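Local coordinates for phosphatidylglycerophosphatase B (Bacillus subtilis, PDB 6FMX), which removes the terminal phosphate of phosphatidylglycerophosphate to give phosphatidylglycerol and also acts on undecaprenyl pyrophosphate, the precursor of a lipid carrier, at residues Q58-L61 with N62-T66; C146-P149 with V150-Y153. One frame throughout, in Å; residues are numbered along the deposited sequence.

In the fold
Contact 1 is the first two turns of helix 59-70, on the surface and on what is probably the extracellular side, while contact 2 is two buried turns of transmembrane helix 139-158. Their centres are 26 Å apart and their nearest atoms about 11 Å, without touching, yet they are joined indirectly: Tyr148 OH bonds to Leu71 O just beyond the end of helix 59-70, and both contacts pack on helix 166-186. That helix carries Arg184 of the tungstate pocket. The side chain of Met65 is about 11 Å from that of His140, the assigned proton donor, and about 13 Å from tungstate; that of Tyr148 is about 9 Å from His140 and about 12 Å from tungstate.

Contact 1: residues Q58-L61 with N62-T66; sequences QPWL and NEVMT
Trp60 and Val64 lie side by side one turn apart, pointing the same way, with Val64 CG2 at the edge of the indole near its plane, 4.1 Å from Trp60 CE3. The indole is set by its first torsion: CG sits between the backbone N and the carbonyl carbon (chi1 72°), and Leu61 CB comes over the centre of one ring face. Leu61 and Met65 make a second side-by-side pair, Leu61 CD1 meeting Met65 CG at 4.2 Å. Met65 CG, set beside its own backbone N (chi1 -75°), comes to 3.2 Å from Leu61 O; beyond CG the chain bends. Both of these side chains pack on Tyr186 of helix 166-186, and Met65 also reaches Ile182 and Ser183. The arrangement is the N-terminal start of helix 59-70, with Gln58 at the N-cap and Pro59 as the first helical residue, a place where a missing N-H costs no i to i-4 bond. Four backbone bonds open the helix. The first, Asn62 N to Gln58 O, is short at 2.7 Å. With CG beside the backbone N (chi1 -71°), the Asn62 amide turns back toward the N-cap residue, CG lying alongside Gln58 O. Its OD1 lies 3.1 Å from Gln58 O, where both are acceptors and no bond forms; OD1 is instead hydrogen-bonded to Tyr186 OH, which also makes a weak bond with Gln58 N. Further along, Asn62 O is gripped twice by Thr66: the backbone N and the hydroxyl OG1, each at 3.0 Å, approach from opposite faces of the carbonyl plane.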
loop_
_atom_site.group_PDB
_atom_site.type_symbol
_atom_site.label_atom_id
_atom_site.label_comp_id
_atom_site.label_asym_id
_atom_site.label_seq_id
_atom_site.Cartn_x
_atom_site.Cartn_y
_atom_site.Cartn_z
ATOM N N GLN A 58 4.888 23.026 -4.436
ATOM C CA GLN A 58 6.096 23.822 -4.550
ATOM C C GLN A 58 7.204 22.915 -5.035
ATOM O O GLN A 58 7.164 21.694 -4.802
ATOM C CB GLN A 58 6.484 24.465 -3.207
ATOM C CG GLN A 58 5.463 25.459 -2.653
ATOM C CD GLN A 58 5.293 26.691 -3.532
ATOM O OE1 GLN A 58 6.213 27.092 -4.246
ATOM N NE2 GLN A 58 4.120 27.305 -3.466
ATOM N N PRO A 59 8.200 23.450 -5.752
ATOM C CA PRO A 59 9.292 22.594 -6.235
ATOM C C PRO A 59 10.023 21.852 -5.127
ATOM O O PRO A 59 10.350 20.670 -5.300
ATOM C CB PRO A 59 10.204 23.583 -6.969
ATOM C CG PRO A 59 9.265 24.612 -7.477
ATOM C CD PRO A 59 8.225 24.781 -6.394
ATOM N N TRP A 60 10.296 22.504 -3.991
ATOM C CA TRP A 60 10.912 21.779 -2.882
ATOM C C TRP A 60 10.032 20.617 -2.436
ATOM O O TRP A 60 10.524 19.504 -2.208
ATOM C CB TRP A 60 11.205 22.726 -1.715
ATOM C CG TRP A 60 10.015 23.229 -0.934
ATOM C CD1 TRP A 60 9.353 24.397 -1.127
ATOM C CD2 TRP A 60 9.391 22.598 0.195
ATOM N NE1 TRP A 60 8.341 24.531 -0.207
ATOM C CE2 TRP A 60 8.344 23.436 0.617
ATOM C CE3 TRP A 60 9.609 21.399 0.877
ATOM C CZ2 TRP A 60 7.517 23.117 1.695
ATOM C CZ3 TRP A 60 8.791 21.082 1.945
ATOM C CH2 TRP A 60 7.753 21.936 2.344
ATOM N N LEU A 61 8.725 20.851 -2.340
ATOM C CA LEU A 61 7.791 19.808 -1.924
ATOM C C LEU A 61 7.636 18.723 -2.986
ATOM O O LEU A 61 7.390 17.556 -2.645
ATOM C CB LEU A 61 6.435 20.440 -1.594
ATOM C CG LEU A 61 5.351 19.609 -0.891
ATOM C CD1 LEU A 61 5.878 18.937 0.377
ATOM C CD2 LEU A 61 4.160 20.480 -0.571
ATOM N N ASN A 62 7.756 19.083 -4.267
ATOM C CA ASN A 62 7.811 18.089 -5.335
ATOM C C ASN A 62 8.919 17.075 -5.074
ATOM O O ASN A 62 8.719 15.862 -5.223
ATOM C CB ASN A 62 8.046 18.768 -6.689
ATOM C CG ASN A 62 6.840 19.551 -7.188
ATOM O OD1 ASN A 62 5.773 19.554 -6.580
ATOM N ND2 ASN A 62 7.018 20.223 -8.318
ATOM N N GLU A 63 10.107 17.572 -4.704
ATOM C CA GLU A 63 11.241 16.700 -4.407
ATOM C C GLU A 63 10.956 15.818 -3.205
ATOM O O GLU A 63 11.238 14.613 -3.227
ATOM C CB GLU A 63 12.499 17.524 -4.125
ATOM C CG GLU A 63 13.264 18.038 -5.325
ATOM C CD GLU A 63 14.651 18.536 -4.932
ATOM O OE1 GLU A 63 14.967 18.506 -3.721
ATOM O OE2 GLU A 63 15.426 18.944 -5.825
ATOM N N VAL A 64 10.437 16.413 -2.131
ATOM C CA VAL A 64 10.139 15.647 -0.929
ATOM C C VAL A 64 9.111 14.566 -1.235
ATOM O O VAL A 64 9.240 13.418 -0.794
ATOM C CB VAL A 64 9.653 16.577 0.194
ATOM C CG1 VAL A 64 9.120 15.761 1.359
ATOM C CG2 VAL A 64 10.784 17.503 0.643
ATOM N N MET A 65 8.069 14.925 -1.988
ATOM C CA MET A 65 7.010 13.968 -2.270
ATOM C C MET A 65 7.488 12.850 -3.185
ATOM O O MET A 65 7.004 11.718 -3.088
ATOM C CB MET A 65 5.811 14.697 -2.871
ATOM C CG MET A 65 5.022 15.484 -1.849
ATOM S SD MET A 65 4.024 14.367 -0.836
ATOM C CE MET A 65 3.020 15.530 0.082
ATOM N N THR A 66 8.436 13.142 -4.070
ATOM C CA THR A 66 9.030 12.099 -4.898
ATOM C C THR A 66 9.863 11.138 -4.057
ATOM O O THR A 66 9.849 9.922 -4.286
ATOM C CB THR A 66 9.876 12.750 -5.993
ATOM O OG1 THR A 66 9.007 13.443 -6.901
ATOM C CG2 THR A 66 10.676 11.708 -6.753
#

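Contact 2: residues C146-P149 with V150-Y153; sequences CVYP and VIAY
Val147 and Ile151 make the tight part of this stretch of helix: their side chains cross obliquely, and Val147 CG1 comes within 3.6 Å of Ile151 CD1. Ile151 reaches it by placing CG1 beside its backbone N (chi1 -74°) and extending the chain beyond, which also brings CG1 to 3.3 Å from Val147 O. The same carbonyl accepts Ile151 N at 2.7 Å. On a neighbouring flank Val150 packs closely against the backbone, its CG2 methyl 3.1 Å from Cys146 O, the carbonyl that also accepts Val150 N.

Other pairs are looser. Cys146 SG stands 4.4 Å from Val150 CG2, and Ile151 CD1 approaches the Tyr148 ring obliquely and stays 4.5 Å from its CD1. No flank is solvent-exposed, since other helices complete the packing: Phe206 of helix 192-215 lies against Pro149 and Val150, Ile81 and Ile84 of helix 74-92 against Val147 and Ile151, and Val169 and Tyr170 against Ala152. The two tyrosines direct their hydroxyls to partners beyond this stretch, Tyr148 OH to Leu71 O and Tyr153 OH to Asp213 and Lys217.

Pro149 has no N-H to give the preceding turn, and the helix kinks there, while its own carbonyl still accepts Tyr153 N at 2.9 Å. The N-terminal end of the helix carries the last residues of motif II, including His140, the probable proton donor. The arrangement is a proline kink in a membrane-spanning helix, here packed among helices 74-92, 96-118, 166-186 and 192-215 of the PAP2-family bundle.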
loop_
_atom_site.group_PDB
_atom_site.type_symbol
_atom_site.label_atom_id
_atom_site.label_comp_id
_atom_site.label_asym_id
_atom_site.label_seq_id
_atom_site.Cartn_x
_atom_site.Cartn_y
_atom_site.Cartn_z
ATOM N N CYS A 146 -0.071 -2.912 2.287
ATOM C CA CYS A 146 0.220 -4.301 2.611
ATOM C C CYS A 146 1.543 -4.436 3.357
ATOM O O CYS A 146 1.567 -4.897 4.497
ATOM C CB CYS A 146 0.242 -5.138 1.330
ATOM S SG CYS A 146 0.759 -6.856 1.560
ATOM N N VAL A 147 2.642 -3.984 2.747
ATOM C CA VAL A 147 3.968 -4.357 3.231
ATOM C C VAL A 147 4.294 -3.693 4.567
ATOM O O VAL A 147 4.870 -4.332 5.457
ATOM C CB VAL A 147 5.026 -4.033 2.160
ATOM C CG1 VAL A 147 6.424 -4.291 2.701
ATOM C CG2 VAL A 147 4.791 -4.873 0.921
ATOM N N TYR A 148 3.970 -2.405 4.738
ATOM C CA TYR A 148 4.415 -1.771 5.979
ATOM C C TYR A 148 3.666 -2.305 7.203
ATOM O O TYR A 148 4.311 -2.551 8.233
ATOM C CB TYR A 148 4.336 -0.238 5.875
ATOM C CG TYR A 148 5.451 0.306 5.010
ATOM C CD1 TYR A 148 6.772 0.259 5.440
ATOM C CD2 TYR A 148 5.194 0.798 3.748
ATOM C CE1 TYR A 148 7.800 0.724 4.641
ATOM C CE2 TYR A 148 6.213 1.260 2.938
ATOM C CZ TYR A 148 7.508 1.221 3.389
ATOM O OH TYR A 148 8.513 1.684 2.578
ATOM N N PRO A 149 2.341 -2.506 7.167
ATOM C CA PRO A 149 1.704 -3.203 8.300
ATOM C C PRO A 149 2.203 -4.625 8.498
ATOM O O PRO A 149 2.300 -5.087 9.647
ATOM C CB PRO A 149 0.213 -3.170 7.944
ATOM C CG PRO A 149 0.073 -2.002 7.031
ATOM C CD PRO A 149 1.338 -1.951 6.231
ATOM N N VAL A 150 2.527 -5.335 7.412
ATOM C CA VAL A 150 3.073 -6.684 7.537
ATOM C C VAL A 150 4.433 -6.643 8.221
ATOM O O VAL A 150 4.714 -7.432 9.131
ATOM C CB VAL A 150 3.158 -7.355 6.155
ATOM C CG1 VAL A 150 4.089 -8.546 6.195
ATOM C CG2 VAL A 150 1.784 -7.793 5.704
ATOM N N ILE A 151 5.306 -5.736 7.774
ATOM C CA ILE A 151 6.604 -5.574 8.425
ATOM C C ILE A 151 6.415 -5.279 9.905
ATOM O O ILE A 151 7.074 -5.874 10.767
ATOM C CB ILE A 151 7.418 -4.468 7.730
ATOM C CG1 ILE A 151 7.960 -4.960 6.388
ATOM C CG2 ILE A 151 8.546 -3.977 8.649
ATOM C CD1 ILE A 151 8.577 -3.839 5.524
ATOM N N ALA A 152 5.503 -4.354 10.219
ATOM C CA ALA A 152 5.206 -4.036 11.610
ATOM C C ALA A 152 4.797 -5.281 12.386
ATOM O O ALA A 152 5.251 -5.492 13.517
ATOM C CB ALA A 152 4.102 -2.982 11.684
ATOM N N TYR A 153 3.936 -6.112 11.793
ATOM C CA TYR A 153 3.474 -7.305 12.494
ATOM C C TYR A 153 4.635 -8.235 12.813
ATOM O O TYR A 153 4.767 -8.706 13.950
ATOM C CB TYR A 153 2.414 -8.041 11.666
ATOM C CG TYR A 153 2.104 -9.414 12.233
ATOM C CD1 TYR A 153 1.319 -9.544 13.366
ATOM C CD2 TYR A 153 2.592 -10.572 11.638
ATOM C CE1 TYR A 153 1.029 -10.794 13.908
ATOM C CE2 TYR A 153 2.312 -11.825 12.168
ATOM C CZ TYR A 153 1.533 -11.923 13.304
ATOM O OH TYR A 153 1.253 -13.154 13.835
#